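Local structure of pathogenicity island protein (Staphylococcus aureus subsp. aureus, 3HL6) at residues Thr16-Tyr21 with Gly78-Ile83; Val64-Glu69 with Asp151-Ile156; Phe42-Val47 with Glu175-Val180. The protein is of unknown function but is encoded by open reading frame 9 of a staphylococcal pathogenicity island, a mobile genetic element. All coordinates share one frame; numbering follows the deposited sequence.

Contact 1: Thr16-Tyr21 with Gly78-Ile83; sequences TLLRYY and GLIRSI
Leu17 and Leu18 of helix 13-30 meet Leu79 and Ile80 of helix 77-88, a worked example of aliphatic packing between two nearly antiparallel helices. The segments run at 151° to each other, with their axes 9.9 Å apart at closest approach. Leu17 also packs on strand 33-37, which places the contact between the sheet and helix 77-88.

One kind of apolar contact sets a side chain against backbone: Leu79 CD1 rests against the peptide joining Leu17 and Leu18, 4.1 Å from Leu18 N and 4.3 Å from Leu17 C. In the other kind, side chains meet. Leu79 CD1 is also 4.3 Å from Leu17 CB. Leu18, with CG anti to its own N (chi1 -170°), swings one arm across to the other helix, where CD2 lies 3.7 Å from Ile80 CG1. Its second methyl, CD1, is 4.2 Å from Leu79 CB, so the fork of Leu18 spans two successive residues of the opposite helix.

Polar interactions belong to the surroundings. Arg19 forms a salt bridge with Glu9 and a second one with Glu77 of the second subunit, while Tyr21 OH bonds to the carbonyl of Ser51. Ile80 also packs on Gly15 of the second subunit, and Ile83 on its own counterpart there.

No hydrogen bond crosses between the segments. Their mutual fit therefore rests on the shape of methyl-bearing side chains, whereas hydrogen bonds and salt bridges are made with neighbouring parts of the chain and with the second subunit.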
loop_
_atom_site.group_PDB
_atom_site.type_symbol
_atom_site.label_atom_id
_atom_site.label_comp_id
_atom_site.label_asym_id
_atom_site.label_seq_id
_atom_site.Cartn_x
_atom_site.Cartn_y
_atom_site.Cartn_z
ATOM N N THR B 16 3.788 -6.867 1.771
ATOM C CA THR B 16 3.534 -8.194 2.311
ATOM C C THR B 16 3.118 -7.982 3.753
ATOM O O THR B 16 2.221 -8.632 4.253
ATOM C CB THR B 16 4.819 -9.108 2.290
ATOM O OG1 THR B 16 5.288 -9.321 0.957
ATOM C CG2 THR B 16 4.557 -10.459 2.950
ATOM N N LEU B 17 3.777 -7.061 4.429
ATOM C CA LEU B 17 3.428 -6.726 5.813
ATOM C C LEU B 17 2.021 -6.116 5.964
ATOM O O LEU B 17 1.310 -6.453 6.911
ATOM C CB LEU B 17 4.443 -5.761 6.399
ATOM C CG LEU B 17 5.774 -6.367 6.792
ATOM C CD1 LEU B 17 6.760 -5.250 7.121
ATOM C CD2 LEU B 17 5.583 -7.327 7.992
ATOM N N LEU B 18 1.624 -5.241 5.043
ATOM C CA LEU B 18 0.290 -4.642 5.098
ATOM C C LEU B 18 -0.751 -5.735 4.925
ATOM O O LEU B 18 -1.765 -5.760 5.609
ATOM C CB LEU B 18 0.117 -3.531 4.021
ATOM C CG LEU B 18 -1.133 -2.617 4.059
ATOM C CD1 LEU B 18 -1.199 -1.916 5.385
ATOM C CD2 LEU B 18 -1.181 -1.557 2.912
ATOM N N ARG B 19 -0.484 -6.672 4.025
ATOM C CA ARG B 19 -1.451 -7.733 3.764
ATOM C C ARG B 19 -1.624 -8.701 4.939
ATOM O O ARG B 19 -2.721 -9.194 5.225
ATOM C CB ARG B 19 -1.064 -8.544 2.530
ATOM C CG ARG B 19 -2.151 -9.521 2.200
ATOM C CD ARG B 19 -1.788 -10.489 1.159
ATOM N NE ARG B 19 -2.857 -11.475 1.045
ATOM C CZ ARG B 19 -2.748 -12.760 1.375
ATOM N NH1 ARG B 19 -1.593 -13.245 1.829
ATOM N NH2 ARG B 19 -3.798 -13.557 1.240
ATOM N N TYR B 20 -0.535 -9.016 5.611
ATOM C CA TYR B 20 -0.672 -9.933 6.721
ATOM C C TYR B 20 -1.253 -9.173 7.885
ATOM O O TYR B 20 -2.014 -9.723 8.646
ATOM C CB TYR B 20 0.651 -10.681 7.013
ATOM C CG TYR B 20 0.784 -11.852 6.048
ATOM C CD1 TYR B 20 0.274 -13.108 6.372
ATOM C CD2 TYR B 20 1.340 -11.684 4.780
ATOM C CE1 TYR B 20 0.343 -14.178 5.479
ATOM C CE2 TYR B 20 1.419 -12.751 3.868
ATOM C CZ TYR B 20 0.909 -13.999 4.227
ATOM O OH TYR B 20 0.967 -15.077 3.344
ATOM N N TYR B 21 -0.935 -7.888 7.992
ATOM C CA TYR B 21 -1.407 -7.125 9.128
ATOM C C TYR B 21 -2.921 -7.107 9.175
ATOM O O TYR B 21 -3.534 -7.380 10.200
ATOM C CB TYR B 21 -0.879 -5.694 9.110
ATOM C CG TYR B 21 -1.491 -4.867 10.206
ATOM C CD1 TYR B 21 -2.314 -3.786 9.909
ATOM C CD2 TYR B 21 -1.284 -5.179 11.533
ATOM C CE1 TYR B 21 -2.878 -3.035 10.883
ATOM C CE2 TYR B 21 -1.853 -4.436 12.520
ATOM C CZ TYR B 21 -2.655 -3.348 12.173
ATOM O OH TYR B 21 -3.254 -2.584 13.136
ATOM N N GLY B 78 1.932 4.758 7.682
ATOM C CA GLY B 78 3.351 4.402 7.679
ATOM C C GLY B 78 3.693 3.305 6.682
ATOM O O GLY B 78 4.508 3.519 5.770
ATOM N N LEU B 79 3.077 2.132 6.813
ATOM C CA LEU B 79 3.342 1.044 5.863
ATOM C C LEU B 79 3.070 1.462 4.390
ATOM O O LEU B 79 3.887 1.205 3.484
ATOM C CB LEU B 79 2.556 -0.219 6.238
ATOM C CG LEU B 79 3.100 -0.939 7.472
ATOM C CD1 LEU B 79 2.350 -2.234 7.773
ATOM C CD2 LEU B 79 4.574 -1.211 7.327
ATOM N N ILE B 80 1.934 2.132 4.172
ATOM C CA ILE B 80 1.458 2.487 2.829
ATOM C C ILE B 80 2.419 3.479 2.188
ATOM O O ILE B 80 2.681 3.430 0.982
ATOM C CB ILE B 80 0.015 3.022 2.885
ATOM C CG1 ILE B 80 -0.833 2.066 3.718
ATOM C CG2 ILE B 80 -0.602 3.169 1.502
ATOM C CD1 ILE B 80 -2.256 2.254 3.561
ATOM N N ARG B 81 3.001 4.330 3.024
ATOM C CA ARG B 81 3.831 5.392 2.535
ATOM C C ARG B 81 5.189 4.895 2.137
ATOM O O ARG B 81 5.772 5.437 1.218
ATOM C CB ARG B 81 3.974 6.461 3.592
ATOM C CG ARG B 81 2.949 7.571 3.440
ATOM C CD ARG B 81 3.183 8.589 4.530
ATOM N NE ARG B 81 2.044 9.491 4.730
ATOM C CZ ARG B 81 1.739 10.060 5.903
ATOM N NH1 ARG B 81 2.489 9.812 6.983
ATOM N NH2 ARG B 81 0.684 10.879 6.001
ATOM N N SER B 82 5.693 3.846 2.808
ATOM C CA SER B 82 6.878 3.149 2.340
ATOM C C SER B 82 6.633 2.433 1.029
ATOM O O SER B 82 7.581 2.117 0.292
ATOM C CB SER B 82 7.371 2.165 3.380
ATOM O OG SER B 82 7.867 2.853 4.524
ATOM N N ILE B 83 5.376 2.154 0.718
ATOM C CA ILE B 83 5.120 1.461 -0.544
ATOM C C ILE B 83 5.252 2.449 -1.695
ATOM O O ILE B 83 6.038 2.251 -2.627
ATOM C CB ILE B 83 3.736 0.776 -0.588
ATOM C CG1 ILE B 83 3.613 -0.321 0.471
ATOM C CG2 ILE B 83 3.501 0.165 -1.952
ATOM C CD1 ILE B 83 2.488 -1.247 0.189
#

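Contact 2: Val64-Glu69 with Asp151-Ile156; sequences VRQSFE and DVIANI
Phe68 offers a ring face to Ile156, and this pair illustrates how the first turns of a helix are packed against the edge of a sheet. Strand 68-71 is outermost in the chain's five-stranded mixed sheet, and helix 152-163 begins beside it, with Asp151 at its N-cap.

The tight part is the buried pair. Ile156 CG2, held anti to its backbone N, sits over one face of the Phe68 ring, 3.6 Å from the centroid and 18° off the normal, in a CH-pi contact. It is displaced toward the rim, coming to 3.4 Å from Phe68 CE1. Tyr160, one turn further along the same helix, stacks on the Phe68 ring, and Ile156 also touches Val184 of helix 171-184.

Toward solvent the contact thins to the ends of two side chains. Ile153 and Gln66 are both partly exposed, and their side chains approach from opposite directions; the bend of Gln66 at chi2 (73°) leaves its CD 4.0 Å from Ile153 CD1. Ile153 reaches the aromatic ring as well, although obliquely and at longer range than Ile156 does: its CG2 methyl lies 4.2 Å from Phe68 CD1.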
loop_
_atom_site.group_PDB
_atom_site.type_symbol
_atom_site.label_atom_id
_atom_site.label_comp_id
_atom_site.label_asym_id
_atom_site.label_seq_id
_atom_site.Cartn_x
_atom_site.Cartn_y
_atom_site.Cartn_z
ATOM N N VAL B 64 16.166 -8.509 23.864
ATOM C CA VAL B 64 15.256 -7.449 23.438
ATOM C C VAL B 64 14.088 -7.339 24.392
ATOM O O VAL B 64 13.331 -8.285 24.545
ATOM C CB VAL B 64 14.712 -7.706 22.027
ATOM C CG1 VAL B 64 15.833 -7.531 20.974
ATOM C CG2 VAL B 64 14.056 -9.106 21.959
ATOM N N ARG B 65 13.947 -6.182 25.030
ATOM C CA ARG B 65 12.830 -5.908 25.937
ATOM C C ARG B 65 11.914 -4.845 25.359
ATOM O O ARG B 65 10.983 -4.373 26.017
ATOM C CB ARG B 65 13.338 -5.457 27.316
ATOM C CG ARG B 65 12.261 -5.522 28.436
ATOM C CD ARG B 65 11.295 -6.732 28.264
ATOM N NE ARG B 65 9.884 -6.374 28.443
ATOM C CZ ARG B 65 9.233 -6.453 29.608
ATOM N NH1 ARG B 65 9.868 -6.883 30.703
ATOM N NH2 ARG B 65 7.948 -6.101 29.681
ATOM N N GLN B 66 12.179 -4.482 24.113
ATOM C CA GLN B 66 11.578 -3.306 23.505
ATOM C C GLN B 66 11.468 -3.512 21.988
ATOM O O GLN B 66 12.471 -3.623 21.293
ATOM C CB GLN B 66 12.424 -2.082 23.839
ATOM C CG GLN B 66 11.953 -0.795 23.222
ATOM C CD GLN B 66 10.702 -0.250 23.876
ATOM O OE1 GLN B 66 9.599 -0.737 23.629
ATOM N NE2 GLN B 66 10.865 0.776 24.701
ATOM N N SER B 67 10.246 -3.599 21.483
ATOM C CA SER B 67 10.011 -3.559 20.040
ATOM C C SER B 67 9.435 -2.209 19.574
ATOM O O SER B 67 9.243 -1.312 20.382
ATOM C CB SER B 67 9.082 -4.691 19.632
ATOM O OG SER B 67 9.773 -5.578 18.790
ATOM N N PHE B 68 9.161 -2.078 18.277
ATOM C CA PHE B 68 8.731 -0.803 17.712
ATOM C C PHE B 68 7.506 -0.970 16.847
ATOM O O PHE B 68 7.465 -1.834 15.985
ATOM C CB PHE B 68 9.878 -0.152 16.938
ATOM C CG PHE B 68 11.151 -0.125 17.713
ATOM C CD1 PHE B 68 11.427 0.944 18.555
ATOM C CD2 PHE B 68 12.030 -1.227 17.675
ATOM C CE1 PHE B 68 12.576 0.941 19.316
ATOM C CE2 PHE B 68 13.186 -1.239 18.413
ATOM C CZ PHE B 68 13.474 -0.168 19.239
ATOM N N GLU B 69 6.505 -0.139 17.103
ATOM C CA GLU B 69 5.248 -0.196 16.408
ATOM C C GLU B 69 5.379 0.150 14.926
ATOM O O GLU B 69 5.829 1.239 14.577
ATOM C CB GLU B 69 4.272 0.787 17.062
ATOM C CG GLU B 69 2.977 0.967 16.281
ATOM C CD GLU B 69 1.877 1.561 17.112
ATOM O OE1 GLU B 69 0.971 2.221 16.520
ATOM O OE2 GLU B 69 1.910 1.360 18.347
ATOM N N ASP B 151 11.852 12.517 20.468
ATOM C CA ASP B 151 11.389 11.267 21.075
ATOM C C ASP B 151 12.047 10.048 20.418
ATOM O O ASP B 151 11.782 9.727 19.262
ATOM C CB ASP B 151 9.873 11.181 20.940
ATOM C CG ASP B 151 9.287 10.000 21.661
ATOM O OD1 ASP B 151 10.029 9.258 22.332
ATOM O OD2 ASP B 151 8.066 9.805 21.552
ATOM N N VAL B 152 12.908 9.372 21.163
ATOM C CA VAL B 152 13.735 8.314 20.597
ATOM C C VAL B 152 12.908 7.184 19.965
ATOM O O VAL B 152 13.217 6.732 18.858
ATOM C CB VAL B 152 14.724 7.759 21.647
ATOM C CG1 VAL B 152 15.229 6.373 21.265
ATOM C CG2 VAL B 152 15.880 8.707 21.803
ATOM N N ILE B 153 11.863 6.741 20.665
ATOM C CA ILE B 153 11.073 5.604 20.207
ATOM C C ILE B 153 10.336 5.959 18.933
ATOM O O ILE B 153 10.308 5.159 17.995
ATOM C CB ILE B 153 10.049 5.134 21.258
ATOM C CG1 ILE B 153 10.712 4.890 22.618
ATOM C CG2 ILE B 153 9.358 3.879 20.800
ATOM C CD1 ILE B 153 11.306 3.519 22.764
ATOM N N ALA B 154 9.740 7.156 18.893
ATOM C CA ALA B 154 8.986 7.616 17.731
ATOM C C ALA B 154 9.887 7.652 16.519
ATOM O O ALA B 154 9.527 7.216 15.447
ATOM C CB ALA B 154 8.415 9.007 17.982
ATOM N N ASN B 155 11.069 8.208 16.703
ATOM C CA ASN B 155 12.078 8.248 15.667
ATOM C C ASN B 155 12.465 6.861 15.124
ATOM O O ASN B 155 12.467 6.629 13.926
ATOM C CB ASN B 155 13.300 8.949 16.235
ATOM C CG ASN B 155 13.266 10.407 15.981
ATOM O OD1 ASN B 155 13.237 10.809 14.819
ATOM N ND2 ASN B 155 13.234 11.239 17.054
ATOM N N ILE B 156 12.791 5.954 16.027
ATOM C CA ILE B 156 13.129 4.595 15.646
ATOM C C ILE B 156 11.976 3.916 14.903
ATOM O O ILE B 156 12.188 3.212 13.895
ATOM C CB ILE B 156 13.620 3.786 16.849
ATOM C CG1 ILE B 156 14.961 4.365 17.304
ATOM C CG2 ILE B 156 13.823 2.352 16.453
ATOM C CD1 ILE B 156 15.392 3.956 18.681
#

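Contact 3: Phe42-Val47 with Glu175-Val180; sequences FDMVYV and EGLKLV
The backbone N of Met44 and the hydroxyl of Tyr46 both bond to OD2 of Asp40, and the backbone N of Phe42 takes OD1 of the same carboxylate. Three bonds thus tie down the entry into strand 44-49, and with it the two residues, Phe42 and Met44, that reach helix 171-184. Between them the chain turns through Asp43, whose backbone adopts the left-handed helical conformation.

Across the contact the meeting is purely apolar and converges on a single methyl. Leu177 CD2 lies 3.9 Å from Phe42 CD1 and 4.2 Å from CE1 of that ring, oblique to the ring plane. The same Leu177 CD2 is 4.1 Å from Met44 CE. Met44 owes this reach to a chain extended beyond CG, with chi2 at 166° and chi3 at -179°, while the first torsion of Leu177 (chi1 -175°) carries its CD2 toward both partners.

Such convergence is an instance of helix-on-sheet packing against a mixed, mostly antiparallel five-stranded sheet. Strand 44-49 occupies the middle of that sheet, and helix 171-184 packs on it; Leu177 continues onto Val57 of the adjoining strand 52-57. Tyr160 of helix 152-163 touches both Met44 and Leu177, and so lines the same apolar patch from a second helix.

In their overall directions the side chains of Phe42 and Met44 each cross that of Leu177 at about a right angle. Met44 CE in turn rests 3.9 Å from Phe42 CB.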
loop_
_atom_site.group_PDB
_atom_site.type_symbol
_atom_site.label_atom_id
_atom_site.label_comp_id
_atom_site.label_asym_id
_atom_site.label_seq_id
_atom_site.Cartn_x
_atom_site.Cartn_y
_atom_site.Cartn_z
ATOM N N PHE B 42 16.938 -6.818 6.644
ATOM C CA PHE B 42 17.044 -6.054 7.876
ATOM C C PHE B 42 16.756 -6.988 9.005
ATOM O O PHE B 42 16.905 -6.625 10.169
ATOM C CB PHE B 42 15.995 -4.929 7.923
ATOM C CG PHE B 42 16.446 -3.634 7.305
ATOM C CD1 PHE B 42 17.254 -2.766 8.005
ATOM C CD2 PHE B 42 16.043 -3.291 6.036
ATOM C CE1 PHE B 42 17.663 -1.568 7.446
ATOM C CE2 PHE B 42 16.445 -2.082 5.456
ATOM C CZ PHE B 42 17.258 -1.225 6.166
ATOM N N ASP B 43 16.297 -8.187 8.649
ATOM C CA ASP B 43 16.284 -9.304 9.558
ATOM C C ASP B 43 15.389 -9.051 10.766
ATOM O O ASP B 43 15.797 -9.226 11.915
ATOM C CB ASP B 43 17.689 -9.536 10.034
ATOM C CG ASP B 43 17.948 -10.967 10.386
ATOM O OD1 ASP B 43 16.973 -11.736 10.587
ATOM O OD2 ASP B 43 19.152 -11.303 10.459
ATOM N N MET B 44 14.161 -8.636 10.514
ATOM C CA MET B 44 13.325 -8.176 11.601
ATOM C C MET B 44 12.534 -9.344 12.134
ATOM O O MET B 44 12.194 -10.265 11.385
ATOM C CB MET B 44 12.380 -7.065 11.131
ATOM C CG MET B 44 13.077 -5.748 10.837
ATOM S SD MET B 44 11.981 -4.651 9.912
ATOM C CE MET B 44 12.997 -3.202 9.646
ATOM N N VAL B 45 12.237 -9.303 13.427
ATOM C CA VAL B 45 11.209 -10.156 14.005
ATOM C C VAL B 45 9.900 -9.364 14.136
ATOM O O VAL B 45 9.866 -8.290 14.749
ATOM C CB VAL B 45 11.684 -10.676 15.390
ATOM C CG1 VAL B 45 10.575 -11.449 16.120
ATOM C CG2 VAL B 45 12.935 -11.526 15.223
ATOM N N TYR B 46 8.825 -9.880 13.551
ATOM C CA TYR B 46 7.548 -9.145 13.557
ATOM C C TYR B 46 6.547 -9.787 14.487
ATOM O O TYR B 46 6.373 -10.997 14.481
ATOM C CB TYR B 46 6.925 -9.077 12.157
ATOM C CG TYR B 46 7.863 -8.575 11.089
ATOM C CD1 TYR B 46 8.697 -9.460 10.403
ATOM C CD2 TYR B 46 7.924 -7.213 10.763
ATOM C CE1 TYR B 46 9.555 -9.009 9.420
ATOM C CE2 TYR B 46 8.785 -6.752 9.769
ATOM C CZ TYR B 46 9.603 -7.659 9.111
ATOM O OH TYR B 46 10.468 -7.233 8.123
ATOM N N VAL B 47 5.857 -8.968 15.268
ATOM C CA VAL B 47 4.873 -9.468 16.190
ATOM C C VAL B 47 3.559 -8.734 15.974
ATOM O O VAL B 47 3.526 -7.500 15.889
ATOM C CB VAL B 47 5.355 -9.299 17.635
ATOM C CG1 VAL B 47 4.206 -9.487 18.598
ATOM C CG2 VAL B 47 6.496 -10.292 17.940
ATOM N N GLU B 175 23.465 -1.532 9.534
ATOM C CA GLU B 175 24.214 -1.418 10.773
ATOM C C GLU B 175 23.637 -0.261 11.611
ATOM O O GLU B 175 23.413 -0.398 12.818
ATOM C CB GLU B 175 25.698 -1.226 10.465
ATOM C CG GLU B 175 26.629 -1.243 11.689
ATOM C CD GLU B 175 26.596 -2.579 12.440
ATOM O OE1 GLU B 175 26.034 -3.561 11.880
ATOM O OE2 GLU B 175 27.133 -2.639 13.588
ATOM N N GLY B 176 23.379 0.873 10.964
ATOM C CA GLY B 176 22.691 1.992 11.615
ATOM C C GLY B 176 21.452 1.653 12.416
ATOM O O GLY B 176 21.322 2.050 13.574
ATOM N N LEU B 177 20.524 0.925 11.812
ATOM C CA LEU B 177 19.284 0.588 12.507
ATOM C C LEU B 177 19.528 -0.390 13.671
ATOM O O LEU B 177 18.864 -0.324 14.719
ATOM C CB LEU B 177 18.245 0.053 11.526
ATOM C CG LEU B 177 16.875 -0.195 12.163
ATOM C CD1 LEU B 177 16.253 1.119 12.761
ATOM C CD2 LEU B 177 15.948 -0.862 11.175
ATOM N N LYS B 178 20.501 -1.277 13.489
ATOM C CA LYS B 178 20.837 -2.244 14.503
ATOM C C LYS B 178 21.453 -1.590 15.748
ATOM O O LYS B 178 21.075 -1.947 16.871
ATOM C CB LYS B 178 21.760 -3.318 13.898
ATOM C CG LYS B 178 22.357 -4.279 14.869
ATOM C CD LYS B 178 22.625 -5.619 14.190
ATOM C CE LYS B 178 23.525 -6.495 15.084
ATOM N NZ LYS B 178 23.610 -7.925 14.660
ATOM N N LEU B 179 22.360 -0.626 15.561
ATOM C CA LEU B 179 23.016 0.038 16.707
ATOM C C LEU B 179 22.060 0.919 17.520
ATOM O O LEU B 179 22.158 1.061 18.748
ATOM C CB LEU B 179 24.184 0.913 16.253
ATOM C CG LEU B 179 25.293 0.381 15.346
ATOM C CD1 LEU B 179 25.903 1.517 14.505
ATOM C CD2 LEU B 179 26.357 -0.315 16.184
ATOM N N VAL B 180 21.144 1.543 16.813
ATOM C CA VAL B 180 20.154 2.357 17.461
ATOM C C VAL B 180 19.176 1.447 18.189
ATOM O O VAL B 180 18.799 1.725 19.323
ATOM C CB VAL B 180 19.461 3.248 16.425
ATOM C CG1 VAL B 180 18.306 3.880 17.015
ATOM C CG2 VAL B 180 20.470 4.360 15.938
#

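Contacts 2 and 3 hold neighbouring helices, 152-163 and 171-184, against one sheet, the former at its edge strand and the latter at its middle strand. Their centres are 11 Å apart, and Ile156 CD1 touches Val180 CG1 at 3.4 Å. Contact 1 instead joins two helices and borders the second subunit, yet it meets contact 3 where Leu17 CD2 packs 3.6 Å from Tyr46 CD2. Contacts 1 and 3 are buried, whereas contact 2 is only partly so. All three lack hydrogen bonds between their segments, but their apolar chemistry differs: aliphatic in contact 1, methyl over aromatic in contact 2, and an aromatic ring and a methionine methyl about one leucine methyl in contact 3.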